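Long-range contacts in spindle assembly checkpoint serine/threonine-protein kinase BUB1 (Saccharomyces cerevisiae, PDB 3ESL), which acts in the spindle assembly checkpoint, which delays anaphase until chromosomes are bioriented, as a kinase that phosphorylates BUB3, here represented by its all-alpha N-terminal domain: residues 29-34 with 76-81; 54-59 with 87-92; 98-103 with 188-193; 120-125 with 136-141; 129-134 with 166-171. All coordinates share one frame; numbering follows the deposited sequence. Where two conformers were deposited one is given.

Contact 1 of 5, residues 29-34 with 76-81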
# COMPACT_ATOMS: atom_id res chain seq x y z
N PRO A 29 11.75 -13.66 3.23
CA PRO A 29 11.77 -12.82 4.43
C PRO A 29 10.42 -12.10 4.65
O PRO A 29 10.05 -11.80 5.79
CB PRO A 29 12.89 -11.82 4.13
CG PRO A 29 12.98 -11.80 2.59
CD PRO A 29 12.74 -13.22 2.22
N LEU A 30 9.68 -11.84 3.57
CA LEU A 30 8.36 -11.20 3.71
C LEU A 30 7.45 -12.02 4.64
O LEU A 30 6.67 -11.44 5.42
CB LEU A 30 7.69 -11.03 2.34
CG LEU A 30 6.32 -10.35 2.36
CD1 LEU A 30 6.39 -8.99 3.03
CD2 LEU A 30 5.80 -10.21 0.93
N ASP A 31 7.55 -13.34 4.58
CA ASP A 31 6.70 -14.21 5.40
C ASP A 31 6.89 -13.98 6.89
O ASP A 31 5.92 -14.01 7.64
CB ASP A 31 6.94 -15.68 5.05
CG ASP A 31 5.90 -16.60 5.66
OD1 ASP A 31 4.70 -16.38 5.39
OD2 ASP A 31 6.30 -17.53 6.40
N LEU A 32 8.12 -13.70 7.32
CA LEU A 32 8.38 -13.47 8.75
C LEU A 32 7.75 -12.15 9.18
O LEU A 32 7.08 -12.08 10.22
CB LEU A 32 9.89 -13.52 9.06
CG LEU A 32 10.31 -13.14 10.49
CD1 LEU A 32 9.64 -14.04 11.54
CD2 LEU A 32 11.84 -13.17 10.63
N PHE A 33 7.93 -11.09 8.39
CA PHE A 33 7.21 -9.84 8.63
C PHE A 33 5.69 -10.05 8.68
O PHE A 33 5.01 -9.50 9.56
CB PHE A 33 7.52 -8.78 7.56
CG PHE A 33 8.85 -8.10 7.74
CD1 PHE A 33 9.05 -7.20 8.80
CD2 PHE A 33 9.89 -8.33 6.83
CE1 PHE A 33 10.28 -6.55 8.94
CE2 PHE A 33 11.11 -7.68 6.96
CZ PHE A 33 11.31 -6.79 8.02
N LEU A 34 5.15 -10.81 7.72
CA LEU A 34 3.71 -11.05 7.69
C LEU A 34 3.22 -11.75 8.96
O LEU A 34 2.21 -11.35 9.54
CB LEU A 34 3.29 -11.88 6.47
CG LEU A 34 3.40 -11.18 5.12
CD1 LEU A 34 3.16 -12.21 4.03
CD2 LEU A 34 2.37 -10.06 5.02
N ASP A 76 4.66 -8.90 -5.89
CA ASP A 76 4.14 -9.89 -4.95
C ASP A 76 2.86 -9.30 -4.34
O ASP A 76 2.92 -8.24 -3.70
CB ASP A 76 5.20 -10.16 -3.86
CG ASP A 76 4.81 -11.30 -2.93
OD1 ASP A 76 3.66 -11.35 -2.45
OD2 ASP A 76 5.66 -12.18 -2.67
N PRO A 77 1.70 -9.96 -4.52
CA PRO A 77 0.46 -9.36 -4.03
C PRO A 77 0.45 -9.22 -2.51
O PRO A 77 -0.23 -8.35 -1.97
CB PRO A 77 -0.63 -10.35 -4.47
CG PRO A 77 0.09 -11.64 -4.70
CD PRO A 77 1.48 -11.28 -5.15
N ARG A 78 1.18 -10.09 -1.82
CA ARG A 78 1.26 -9.96 -0.36
C ARG A 78 1.95 -8.66 0.04
O ARG A 78 1.52 -7.99 0.99
CB ARG A 78 2.03 -11.13 0.24
CG ARG A 78 1.46 -12.49 -0.10
CD ARG A 78 2.41 -13.61 0.36
NE ARG A 78 3.71 -13.53 -0.33
CZ ARG A 78 4.82 -14.12 0.11
NH1 ARG A 78 4.81 -14.83 1.23
NH2 ARG A 78 5.95 -13.99 -0.58
N PHE A 79 3.02 -8.31 -0.67
CA PHE A 79 3.75 -7.07 -0.43
C PHE A 79 2.87 -5.86 -0.75
O PHE A 79 2.78 -4.90 0.03
CB PHE A 79 5.01 -7.05 -1.28
CG PHE A 79 5.97 -5.94 -0.94
CD1 PHE A 79 6.25 -5.61 0.40
CD2 PHE A 79 6.64 -5.27 -1.95
CE1 PHE A 79 7.18 -4.57 0.70
CE2 PHE A 79 7.55 -4.24 -1.66
CZ PHE A 79 7.83 -3.91 -0.34
N LEU A 80 2.22 -5.90 -1.91
CA LEU A 80 1.28 -4.82 -2.28
C LEU A 80 0.27 -4.57 -1.17
O LEU A 80 -0.02 -3.42 -0.83
CB LEU A 80 0.58 -5.14 -3.60
CG LEU A 80 -0.45 -4.07 -4.01
CD1 LEU A 80 0.20 -2.68 -4.09
CD2 LEU A 80 -1.14 -4.45 -5.33
N LYS A 81 -0.29 -5.63 -0.59
CA LYS A 81 -1.32 -5.47 0.42
C LYS A 81 -0.80 -4.75 1.65
O LYS A 81 -1.53 -3.99 2.27
CB LYS A 81 -1.97 -6.81 0.76
CG LYS A 81 -2.90 -7.32 -0.34
CD LYS A 81 -3.55 -8.64 0.10
CE LYS A 81 -4.04 -9.44 -1.10
NZ LYS A 81 -5.28 -8.87 -1.71
O HOH W 1 3.06 -15.75 3.17
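Leu30 CD2 carries the tight part of the contact with helix 77-90, lying 3.7 Å from Phe79 N. Leu30 CG is anti to the backbone N (chi1 -179°); the side chain crosses that of Phe79 at about a right angle, and the same methyl sits over one face of the Arg78 guanidinium, toward its rim. Asp76, the N-cap residue, fixes the turn of the guanidinium, which grips it side-on: Arg78 NE meets Asp76 OD1 at 3.0 Å, and Arg78 NH2 meets Asp76 OD2 at 2.8 Å. Asp76 OD1 also caps Arg78 N. Leu34 CD1 touches the aliphatic part, 4.0 Å from Arg78 CD. The other side is looser and wet: Asp31 OD1 stays 4.4 Å from Arg78 NH1 and a water bridges the two, while Asp28 gives NH1 a direct salt bridge. The segment axes pass 11.0 Å apart at 40°. Helix 49-67 packs against both helices, Cys63 on Leu30, Leu64 and Ile67 on Phe79; Leu32 meets helix 4-21.

Contact 2 of 5, residues 54-59 with 87-92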
# COMPACT_ATOMS: atom_id res chain seq x y z
N GLU A 54 1.47 1.42 17.90
CA GLU A 54 2.85 1.85 17.68
C GLU A 54 3.70 0.74 17.08
O GLU A 54 4.44 0.96 16.12
CB GLU A 54 3.46 2.33 19.00
CG GLU A 54 4.95 2.68 18.93
CD GLU A 54 5.70 2.41 20.24
OE1 GLU A 54 5.14 2.68 21.33
OE2 GLU A 54 6.85 1.93 20.18
N VAL A 55 3.59 -0.45 17.66
CA VAL A 55 4.40 -1.60 17.25
C VAL A 55 3.96 -2.04 15.85
O VAL A 55 4.81 -2.40 15.02
CB VAL A 55 4.33 -2.77 18.25
CG1 VAL A 55 5.14 -3.96 17.75
CG2 VAL A 55 4.85 -2.32 19.63
N LEU A 56 2.66 -2.00 15.59
CA LEU A 56 2.17 -2.34 14.25
C LEU A 56 2.75 -1.36 13.23
O LEU A 56 3.27 -1.77 12.19
CB LEU A 56 0.64 -2.38 14.18
CG LEU A 56 0.06 -2.74 12.81
CD1 LEU A 56 0.54 -4.12 12.32
CD2 LEU A 56 -1.47 -2.66 12.81
N ARG A 57 2.66 -0.06 13.53
CA ARG A 57 3.12 0.96 12.58
C ARG A 57 4.60 0.79 12.28
O ARG A 57 5.00 0.76 11.12
CB ARG A 57 2.81 2.39 13.07
CG ARG A 57 3.24 3.47 12.06
CD ARG A 57 2.62 4.85 12.27
NE ARG A 57 2.87 5.67 11.08
CZ ARG A 57 2.27 6.82 10.78
NH1 ARG A 57 1.33 7.34 11.57
NH2 ARG A 57 2.61 7.47 9.66
N SER A 58 5.41 0.65 13.34
CA SER A 58 6.86 0.46 13.20
C SER A 58 7.25 -0.80 12.43
O SER A 58 8.19 -0.78 11.63
CB SER A 58 7.52 0.47 14.59
OG SER A 58 8.83 -0.09 14.53
N THR A 59 6.54 -1.89 12.69
CA THR A 59 6.82 -3.16 12.04
C THR A 59 6.48 -3.06 10.56
O THR A 59 7.23 -3.58 9.72
CB THR A 59 6.08 -4.31 12.73
OG1 THR A 59 6.49 -4.35 14.10
CG2 THR A 59 6.45 -5.64 12.09
N ILE A 87 -1.31 2.59 4.05
CA ILE A 87 -1.98 3.81 3.63
C ILE A 87 -3.33 3.94 4.33
O ILE A 87 -3.64 5.00 4.86
CB ILE A 87 -2.13 3.83 2.09
CG1 ILE A 87 -0.75 3.91 1.41
CG2 ILE A 87 -3.03 5.00 1.63
CD1 ILE A 87 -0.79 3.46 -0.06
N ASN A 88 -4.10 2.86 4.35
CA ASN A 88 -5.46 2.89 4.93
C ASN A 88 -5.48 3.08 6.45
O ASN A 88 -6.34 3.79 6.98
CB ASN A 88 -6.22 1.60 4.57
CG ASN A 88 -6.54 1.48 3.09
OD1 ASN A 88 -6.54 2.45 2.34
ND2 ASN A 88 -6.83 0.25 2.66
N LEU A 89 -4.55 2.44 7.15
CA LEU A 89 -4.50 2.50 8.61
C LEU A 89 -3.89 3.81 9.12
O LEU A 89 -4.36 4.36 10.12
CB LEU A 89 -3.70 1.33 9.16
CG LEU A 89 -4.32 -0.05 9.04
CD1 LEU A 89 -3.29 -1.06 9.49
CD2 LEU A 89 -5.60 -0.16 9.88
N PHE A 90 -2.86 4.29 8.43
CA PHE A 90 -2.02 5.35 8.99
C PHE A 90 -2.01 6.68 8.24
O PHE A 90 -1.68 7.72 8.83
CB PHE A 90 -0.60 4.83 9.22
CG PHE A 90 -0.53 3.67 10.17
CD1 PHE A 90 -0.86 3.83 11.52
CD2 PHE A 90 -0.16 2.41 9.73
CE1 PHE A 90 -0.83 2.76 12.41
CE2 PHE A 90 -0.12 1.33 10.61
CZ PHE A 90 -0.45 1.51 11.95
N LEU A 91 -2.42 6.67 6.98
CA LEU A 91 -2.39 7.88 6.16
C LEU A 91 -3.77 8.37 5.70
O LEU A 91 -3.87 9.26 4.85
CB LEU A 91 -1.46 7.68 4.95
CG LEU A 91 -0.02 7.26 5.24
CD1 LEU A 91 0.78 7.08 3.94
CD2 LEU A 91 0.65 8.25 6.18
N SER A 92 -4.83 7.80 6.28
CA SER A 92 -6.20 8.03 5.81
C SER A 92 -6.66 9.49 5.88
O SER A 92 -7.50 9.92 5.09
CB SER A 92 -7.19 7.11 6.54
OG SER A 92 -7.21 7.37 7.93
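Arg57 passes over the ring of Phe90, the two side chains running in opposite directions. Arg57 CB stands over the ring face, 3.9 Å from the centroid and 24° off the normal, a CH-pi contact. The chain stays extended from CG to NE, and Arg57 CD lies 3.7 Å from Phe90 CD1. Beyond it the guanidinium, its plane 28° from that of the ring, is centred over Phe90 CB, with Arg57 CZ 3.8 Å away. Leu91 CD2, just past the helix end, comes within 4.1 Å of Arg57 NH2. Leu89 CB covers the opposite face of the Phe90 ring, and Leu56 CG lies at its edge. Leu56 CD2 and Leu89 CD1 meet at 4.1 Å. In the next shell, Tyr86 OH is hydrogen-bonded to Arg57 NE while the Tyr86 ring meets Phe90, which would help position both. An alanine at Arg57 would keep CB on the ring but would probably leave Tyr86 OH without this mate and open a gap over Phe90 CG and CB. Such interlocking of helices 49-67 and 77-90 through side chains is consistent with the TPR-like helical stacking of the Mad3/BUB1 homology region.

Contact 3 of 5, residues 98-103 with 188-193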
# COMPACT_ATOMS: atom_id res chain seq x y z
N SER A 98 -0.79 10.01 1.25
CA SER A 98 -1.37 8.82 0.57
C SER A 98 -1.00 8.78 -0.91
O SER A 98 -0.47 7.77 -1.40
CB SER A 98 -2.90 8.74 0.74
OG SER A 98 -3.25 8.49 2.09
N GLU A 99 -1.27 9.87 -1.62
CA GLU A 99 -0.97 9.93 -3.04
C GLU A 99 0.55 9.78 -3.28
O GLU A 99 0.96 9.09 -4.21
CB GLU A 99 -1.48 11.22 -3.68
CG GLU A 99 -1.31 11.20 -5.18
CD GLU A 99 -1.69 12.50 -5.87
OE1 GLU A 99 -1.24 13.57 -5.41
OE2 GLU A 99 -2.42 12.42 -6.88
N ASN A 100 1.35 10.42 -2.44
CA ASN A 100 2.80 10.32 -2.59
C ASN A 100 3.31 8.89 -2.40
O ASN A 100 4.29 8.49 -3.03
CB ASN A 100 3.52 11.26 -1.62
CG ASN A 100 3.40 12.71 -2.05
OD1 ASN A 100 2.96 13.02 -3.16
ND2 ASN A 100 3.81 13.62 -1.16
N THR A 101 2.65 8.15 -1.52
CA THR A 101 2.99 6.74 -1.33
C THR A 101 2.68 5.95 -2.61
O THR A 101 3.54 5.21 -3.09
CB THR A 101 2.30 6.14 -0.09
OG1 THR A 101 2.62 6.93 1.06
CG2 THR A 101 2.78 4.70 0.17
N PHE A 102 1.48 6.15 -3.19
CA PHE A 102 1.17 5.47 -4.45
C PHE A 102 2.14 5.85 -5.57
O PHE A 102 2.56 5.01 -6.36
CB PHE A 102 -0.26 5.75 -4.90
CG PHE A 102 -1.31 4.94 -4.19
CD1 PHE A 102 -1.46 3.58 -4.45
CD2 PHE A 102 -2.20 5.57 -3.31
CE1 PHE A 102 -2.47 2.84 -3.80
CE2 PHE A 102 -3.20 4.85 -2.66
CZ PHE A 102 -3.33 3.47 -2.91
N LYS A 103 2.49 7.14 -5.64
CA LYS A 103 3.44 7.64 -6.63
C LYS A 103 4.85 7.04 -6.48
O LYS A 103 5.52 6.74 -7.48
CB LYS A 103 3.51 9.17 -6.56
CG LYS A 103 2.26 9.83 -7.10
CD LYS A 103 2.23 11.31 -6.76
CE LYS A 103 3.45 12.01 -7.32
NZ LYS A 103 3.22 13.47 -7.56
N TYR A 188 7.10 11.61 -10.51
CA TYR A 188 7.71 11.34 -9.22
C TYR A 188 8.46 12.57 -8.70
O TYR A 188 9.22 13.21 -9.44
CB TYR A 188 8.68 10.16 -9.33
CG TYR A 188 9.31 9.84 -8.01
CD1 TYR A 188 8.55 9.35 -6.95
CD2 TYR A 188 10.67 10.05 -7.80
CE1 TYR A 188 9.12 9.06 -5.72
CE2 TYR A 188 11.26 9.77 -6.56
CZ TYR A 188 10.48 9.27 -5.53
OH TYR A 188 11.05 8.98 -4.31
N ARG A 189 8.26 12.89 -7.43
CA ARG A 189 8.91 14.03 -6.81
C ARG A 189 9.80 13.62 -5.64
O ARG A 189 11.01 13.81 -5.66
CB ARG A 189 7.86 15.07 -6.38
CG ARG A 189 7.11 15.74 -7.54
CD ARG A 189 7.95 16.84 -8.18
NE ARG A 189 8.50 17.72 -7.16
CZ ARG A 189 7.92 18.84 -6.74
NH1 ARG A 189 6.77 19.24 -7.27
NH2 ARG A 189 8.50 19.56 -5.78
N THR A 190 9.17 13.02 -4.63
CA THR A 190 9.80 12.79 -3.33
C THR A 190 9.20 11.52 -2.69
O THR A 190 8.04 11.21 -2.94
CB THR A 190 9.59 14.04 -2.41
OG1 THR A 190 10.37 13.92 -1.22
CG2 THR A 190 8.11 14.25 -2.04
N ALA A 191 9.99 10.79 -1.90
CA ALA A 191 9.43 9.71 -1.07
C ALA A 191 8.46 10.27 -0.02
O ALA A 191 8.63 11.40 0.45
CB ALA A 191 10.52 8.90 -0.40
N PRO A 192 7.43 9.47 0.36
CA PRO A 192 6.53 9.93 1.41
C PRO A 192 7.30 10.18 2.69
O PRO A 192 8.35 9.56 2.91
CB PRO A 192 5.55 8.76 1.59
CG PRO A 192 6.17 7.61 0.91
CD PRO A 192 7.05 8.15 -0.17
N PHE A 193 6.79 11.07 3.53
CA PHE A 193 7.50 11.43 4.74
C PHE A 193 7.81 10.26 5.65
O PHE A 193 8.88 10.22 6.25
CB PHE A 193 6.76 12.51 5.52
CG PHE A 193 7.54 13.00 6.71
CD1 PHE A 193 8.78 13.63 6.54
CD2 PHE A 193 7.06 12.81 8.00
CE1 PHE A 193 9.52 14.07 7.64
CE2 PHE A 193 7.78 13.26 9.11
CZ PHE A 193 9.02 13.89 8.94
O HOH W 2 6.21 9.84 -4.24
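Pro192 and Thr101 cross at about a right angle where the loop before helix 193-200 lies against helix 95-108. Thr101 OG1, anti to the carbonyl carbon (chi1 -55°), is 3.5 Å from Pro192 CB, yet its hydrogen bond goes back to Glu97 O in its own helix. The proline ring also meets the residue before, Pro192 CD lying 4.0 Å from Asn100 O. Thr190 CG2 lies 4.4 Å from Asn100 ND2. Further along the loop, Tyr188 approaches Lys103 obliquely, Tyr188 CD1 lying 4.0 Å from Lys103 O; the Tyr188 ring carries Thr190 N over one face, toward the rim. Between these two points a water donates to Asn100 O at 2.6 Å and to Thr190 O, also at 2.6 Å. Lys103 NZ is taken up by Arg185 O, and Glu97 OE1 accepts from Phe193 N. No direct hydrogen bond joins the two segments: they meet by van der Waals contact and one water bridge between backbone carbonyls, while the direct hydrogen bonds run to residues outside them.

Contact 4 of 5, residues 120-125 with 136-141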
# COMPACT_ATOMS: atom_id res chain seq x y z
N GLU A 120 -7.06 0.60 -6.08
CA GLU A 120 -6.91 1.38 -4.86
C GLU A 120 -6.45 2.82 -5.11
O GLU A 120 -6.97 3.74 -4.48
CB GLU A 120 -5.97 0.65 -3.88
CG GLU A 120 -6.55 -0.68 -3.36
CD GLU A 120 -7.77 -0.50 -2.46
OE1 GLU A 120 -7.86 0.52 -1.73
OE2 GLU A 120 -8.64 -1.39 -2.47
N PHE A 121 -5.49 2.99 -6.02
CA PHE A 121 -4.98 4.31 -6.36
C PHE A 121 -6.13 5.12 -7.00
O PHE A 121 -6.38 6.27 -6.64
CB PHE A 121 -3.79 4.16 -7.31
CG PHE A 121 -2.94 5.41 -7.48
CD1 PHE A 121 -3.30 6.63 -6.90
CD2 PHE A 121 -1.79 5.35 -8.26
CE1 PHE A 121 -2.51 7.77 -7.08
CE2 PHE A 121 -1.01 6.50 -8.47
CZ PHE A 121 -1.36 7.70 -7.87
N SER A 122 -6.87 4.48 -7.90
CA SER A 122 -8.03 5.14 -8.52
C SER A 122 -9.06 5.55 -7.47
O SER A 122 -9.61 6.67 -7.55
CB SER A 122 -8.68 4.24 -9.58
OG SER A 122 -9.86 4.85 -10.10
N LYS A 123 -9.33 4.67 -6.50
CA LYS A 123 -10.26 4.97 -5.41
C LYS A 123 -9.81 6.21 -4.64
O LYS A 123 -10.63 7.08 -4.32
CB LYS A 123 -10.43 3.77 -4.47
CG LYS A 123 -11.46 3.99 -3.35
CD LYS A 123 -11.54 2.78 -2.40
CE LYS A 123 -10.39 2.77 -1.37
NZ LYS A 123 -10.51 3.85 -0.34
N LEU A 124 -8.51 6.32 -4.36
CA LEU A 124 -7.99 7.50 -3.67
C LEU A 124 -8.31 8.78 -4.46
O LEU A 124 -8.82 9.76 -3.90
CB LEU A 124 -6.48 7.38 -3.40
CG LEU A 124 -5.84 8.57 -2.68
CD1 LEU A 124 -6.13 8.53 -1.20
CD2 LEU A 124 -4.34 8.61 -2.93
N LEU A 125 -8.01 8.76 -5.76
CA LEU A 125 -8.22 9.91 -6.61
C LEU A 125 -9.72 10.20 -6.73
O LEU A 125 -10.12 11.36 -6.71
CB LEU A 125 -7.62 9.70 -8.00
CG LEU A 125 -6.10 9.57 -8.08
CD1 LEU A 125 -5.66 9.48 -9.53
CD2 LEU A 125 -5.42 10.74 -7.36
N VAL A 136 -8.71 7.34 -15.89
CA VAL A 136 -7.53 7.13 -16.72
C VAL A 136 -6.57 6.14 -16.05
O VAL A 136 -5.94 5.31 -16.71
CB VAL A 136 -6.82 8.45 -17.05
CG1 VAL A 136 -5.54 8.19 -17.85
CG2 VAL A 136 -7.74 9.36 -17.85
N LEU A 137 -6.48 6.22 -14.73
CA LEU A 137 -5.63 5.31 -13.97
C LEU A 137 -6.08 3.85 -14.12
O LEU A 137 -5.24 2.96 -14.28
CB LEU A 137 -5.60 5.73 -12.51
CG LEU A 137 -4.52 5.16 -11.61
CD1 LEU A 137 -3.13 5.26 -12.26
CD2 LEU A 137 -4.60 5.92 -10.31
N LEU A 138 -7.39 3.61 -14.10
CA LEU A 138 -7.89 2.25 -14.32
C LEU A 138 -7.56 1.78 -15.74
O LEU A 138 -7.11 0.64 -15.94
CB LEU A 138 -9.39 2.15 -14.07
CG LEU A 138 -9.84 2.36 -12.62
CD1 LEU A 138 -11.36 2.50 -12.55
CD2 LEU A 138 -9.35 1.23 -11.70
N GLU A 139 -7.74 2.66 -16.71
CA GLU A 139 -7.40 2.35 -18.09
C GLU A 139 -5.90 2.10 -18.28
O GLU A 139 -5.50 1.27 -19.10
CB GLU A 139 -7.89 3.45 -19.03
CG GLU A 139 -9.39 3.69 -18.94
CD GLU A 139 -9.86 4.87 -19.77
OE1 GLU A 139 -9.07 5.82 -19.98
OE2 GLU A 139 -11.03 4.85 -20.21
N LEU A 140 -5.07 2.79 -17.50
CA LEU A 140 -3.63 2.59 -17.52
C LEU A 140 -3.26 1.19 -17.02
O LEU A 140 -2.37 0.54 -17.57
CB LEU A 140 -2.91 3.65 -16.69
CG LEU A 140 -1.37 3.61 -16.60
CD1 LEU A 140 -0.70 3.76 -17.98
CD2 LEU A 140 -0.85 4.68 -15.64
N GLY A 141 -3.95 0.74 -15.97
CA GLY A 141 -3.76 -0.61 -15.45
C GLY A 141 -4.03 -1.65 -16.52
O GLY A 141 -3.24 -2.58 -16.69
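In the antiparallel helical hairpin formed by helices 115-127 and 131-143, within the TPR-like Mad3/BUB1 homology region, Leu137 inserts one methyl against Phe121. The segment axes pass 9.1 Å apart at 171°. Leu137 CG is anti to the backbone N (chi1 -165°); Leu137 CD2 lies over the Phe121 ring face, toward the rim, 3.6 Å from the centroid in a CH-pi contact. The fit is tight: Leu137 CD2 is only 3.3 Å from Phe121 CG. The same methyl reaches Leu125 CD1 at 3.8 Å and lies 3.6 Å from Ser122 N. Beside it Leu138 closes on Ser122, with Leu138 CG 3.5 Å from Ser122 OG and Leu138 CD2 3.7 Å from Ser122 CB. This buried hydroxyl is satisfied by Ala134 O, across the hairpin. An alanine at Leu138 would probably open a gap beside Ser122 and cost the branch its contacts with helix 149-165. Outward, Phe121 stacks on Phe102 of helix 95-108 and touches Leu186, while Leu125 meets Leu182 on the same helix 177-186. Leu138 extends the packing to Leu152, Leu156 and Tyr159 of helix 149-165.

Contact 5 of 5, residues 129-134 with 166-171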
# COMPACT_ATOMS: atom_id res chain seq x y z
N GLN A 129 -11.98 13.51 -5.56
CA GLN A 129 -12.69 14.18 -6.66
C GLN A 129 -11.81 14.52 -7.87
O GLN A 129 -12.11 15.45 -8.63
CB GLN A 129 -13.46 15.42 -6.15
CG GLN A 129 -14.23 15.19 -4.86
CD GLN A 129 -13.70 16.01 -3.72
OE1 GLN A 129 -13.68 17.24 -3.80
NE2 GLN A 129 -13.29 15.36 -2.65
N PHE A 130 -10.73 13.76 -8.06
CA PHE A 130 -10.01 13.80 -9.32
C PHE A 130 -10.68 12.75 -10.21
O PHE A 130 -10.10 11.70 -10.51
CB PHE A 130 -8.51 13.50 -9.14
CG PHE A 130 -7.74 14.60 -8.44
CD1 PHE A 130 -7.42 15.79 -9.12
CD2 PHE A 130 -7.34 14.46 -7.12
CE1 PHE A 130 -6.70 16.81 -8.46
CE2 PHE A 130 -6.63 15.46 -6.47
CZ PHE A 130 -6.31 16.63 -7.14
N PHE A 131 -11.91 13.04 -10.61
CA PHE A 131 -12.78 12.01 -11.19
C PHE A 131 -12.24 11.40 -12.49
O PHE A 131 -12.19 10.18 -12.63
CB PHE A 131 -14.21 12.55 -11.36
CG PHE A 131 -14.92 12.79 -10.05
CD1 PHE A 131 -15.23 11.74 -9.20
CD2 PHE A 131 -15.28 14.09 -9.67
CE1 PHE A 131 -15.87 11.96 -7.98
CE2 PHE A 131 -15.92 14.32 -8.46
CZ PHE A 131 -16.22 13.26 -7.61
N LEU A 132 -11.83 12.25 -13.42
CA LEU A 132 -11.40 11.75 -14.72
C LEU A 132 -9.98 11.18 -14.70
O LEU A 132 -9.66 10.26 -15.45
CB LEU A 132 -11.61 12.80 -15.83
CG LEU A 132 -13.08 13.26 -15.97
CD1 LEU A 132 -13.22 14.41 -16.96
CD2 LEU A 132 -14.03 12.11 -16.33
N GLU A 133 -9.14 11.70 -13.80
CA GLU A 133 -7.82 11.11 -13.57
C GLU A 133 -7.95 9.69 -13.03
O GLU A 133 -7.19 8.79 -13.43
CB GLU A 133 -7.00 11.97 -12.60
CG GLU A 133 -6.58 13.32 -13.17
CD GLU A 133 -7.56 14.45 -12.85
OE1 GLU A 133 -8.76 14.18 -12.60
OE2 GLU A 133 -7.13 15.62 -12.86
N ALA A 134 -8.92 9.49 -12.13
CA ALA A 134 -9.19 8.16 -11.56
C ALA A 134 -9.59 7.15 -12.63
O ALA A 134 -9.19 5.98 -12.56
CB ALA A 134 -10.24 8.25 -10.47
N MET A 166 -23.28 11.11 -11.07
CA MET A 166 -22.85 12.47 -10.75
C MET A 166 -22.84 13.40 -11.98
O MET A 166 -22.36 14.53 -11.91
CB MET A 166 -21.45 12.47 -10.10
CG MET A 166 -21.26 11.55 -8.90
SD MET A 166 -19.58 11.67 -8.22
CE MET A 166 -19.41 10.08 -7.42
N ASN A 167 -23.36 12.90 -13.11
CA ASN A 167 -23.46 13.68 -14.36
C ASN A 167 -22.10 14.13 -14.92
O ASN A 167 -21.96 15.27 -15.39
CB ASN A 167 -24.37 14.92 -14.19
CG ASN A 167 -25.76 14.57 -13.65
OD1 ASN A 167 -26.50 13.79 -14.24
ND2 ASN A 167 -26.12 15.19 -12.52
N ILE A 168 -21.11 13.24 -14.89
CA ILE A 168 -19.73 13.60 -15.26
C ILE A 168 -19.31 13.03 -16.62
O ILE A 168 -19.44 11.83 -16.86
CB ILE A 168 -18.71 13.16 -14.17
CG1 ILE A 168 -19.01 13.87 -12.84
CG2 ILE A 168 -17.27 13.43 -14.62
CD1 ILE A 168 -18.28 13.30 -11.65
N VAL A 169 -18.82 13.91 -17.49
CA VAL A 169 -18.23 13.55 -18.79
C VAL A 169 -17.11 14.53 -19.17
O VAL A 169 -17.06 15.65 -18.65
CB VAL A 169 -19.28 13.49 -19.94
CG1 VAL A 169 -19.87 12.08 -20.08
CG2 VAL A 169 -20.39 14.54 -19.75
N GLU A 170 -16.23 14.11 -20.09
CA GLU A 170 -15.17 14.98 -20.61
C GLU A 170 -15.68 15.99 -21.64
O GLU A 170 -16.69 15.76 -22.31
CB GLU A 170 -14.02 14.17 -21.21
CG GLU A 170 -12.86 13.91 -20.24
CD GLU A 170 -11.49 14.22 -20.84
OE1 GLU A 170 -11.17 13.70 -21.92
OE2 GLU A 170 -10.74 14.99 -20.20
N ASN A 171 -14.97 17.11 -21.76
CA ASN A 171 -15.25 18.13 -22.78
C ASN A 171 -14.13 18.28 -23.80
O ASN A 171 -12.95 18.25 -23.46
CB ASN A 171 -15.56 19.48 -22.12
CG ASN A 171 -17.06 19.76 -22.02
OD1 ASN A 171 -17.82 19.47 -22.94
ND2 ASN A 171 -17.48 20.33 -20.89
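Leu132, Phe131 and Ile168 have most of the surface that this contact buries. Ile168 CD1, anti to its own CA (chi2 167°), lies over one face of the Phe131 ring, 3.9 Å from the centroid and 22° off the normal, a CH-pi contact with the two side chains crossing at about a right angle. Gln129 CA covers the opposite face, toward the rim. Met166 adds a Met-aromatic contact: its SD comes obliquely, 4.3 Å from the Phe131 centroid, and nearest to Phe131 CE1 at 3.7 Å. Leu132 and Ile168 slide past each other in opposite directions, with Leu132 CD2 3.9 Å from Ile168 CG2. The approach of Glu170 to Leu132 CD1 is less certain, since Glu170 is poorly ordered. Asn167, at positive phi, is the C-prime residue of a Schellman motif ending helix 149-165; after this turn Ile168 faces Phe131. The contact lies at the surface and joins the start of helix 131-143 to the loop leaving helix 149-165. Leu163 of the latter touches both Phe131 and Ile168, and Tyr159 OH is hydrogen-bonded to Phe131 O. Leu132 also touches Ser178 and Arg181 of helix 177-186.

How the contacts relate
Contacts 1, 2 and 4 join helices; 3 and 5 each set a loop against a helix. Contacts 1 and 2 share helix 77-90, centres 15 Å apart, and touch through Phe33 and Thr59. Contact 2 meets contact 3 where Leu91 and Ile87 pack on Ser98 and Thr101; contact 3 meets contact 4 through the Phe102-Phe121 pair. Contacts 4 and 5 share helix 131-143, their centres 12 Å apart. Contacts 1 and 5 are farthest apart, about 34 Å between centres. In sequence, contacts 4 and 5 fall between the segments of contact 3. A 2-(N-cyclohexylamino)ethane sulfonic acid, probably from the crystallisation liquor, lies about 4 Å from the side chain of Leu56 and about 6 Å from that of Leu34.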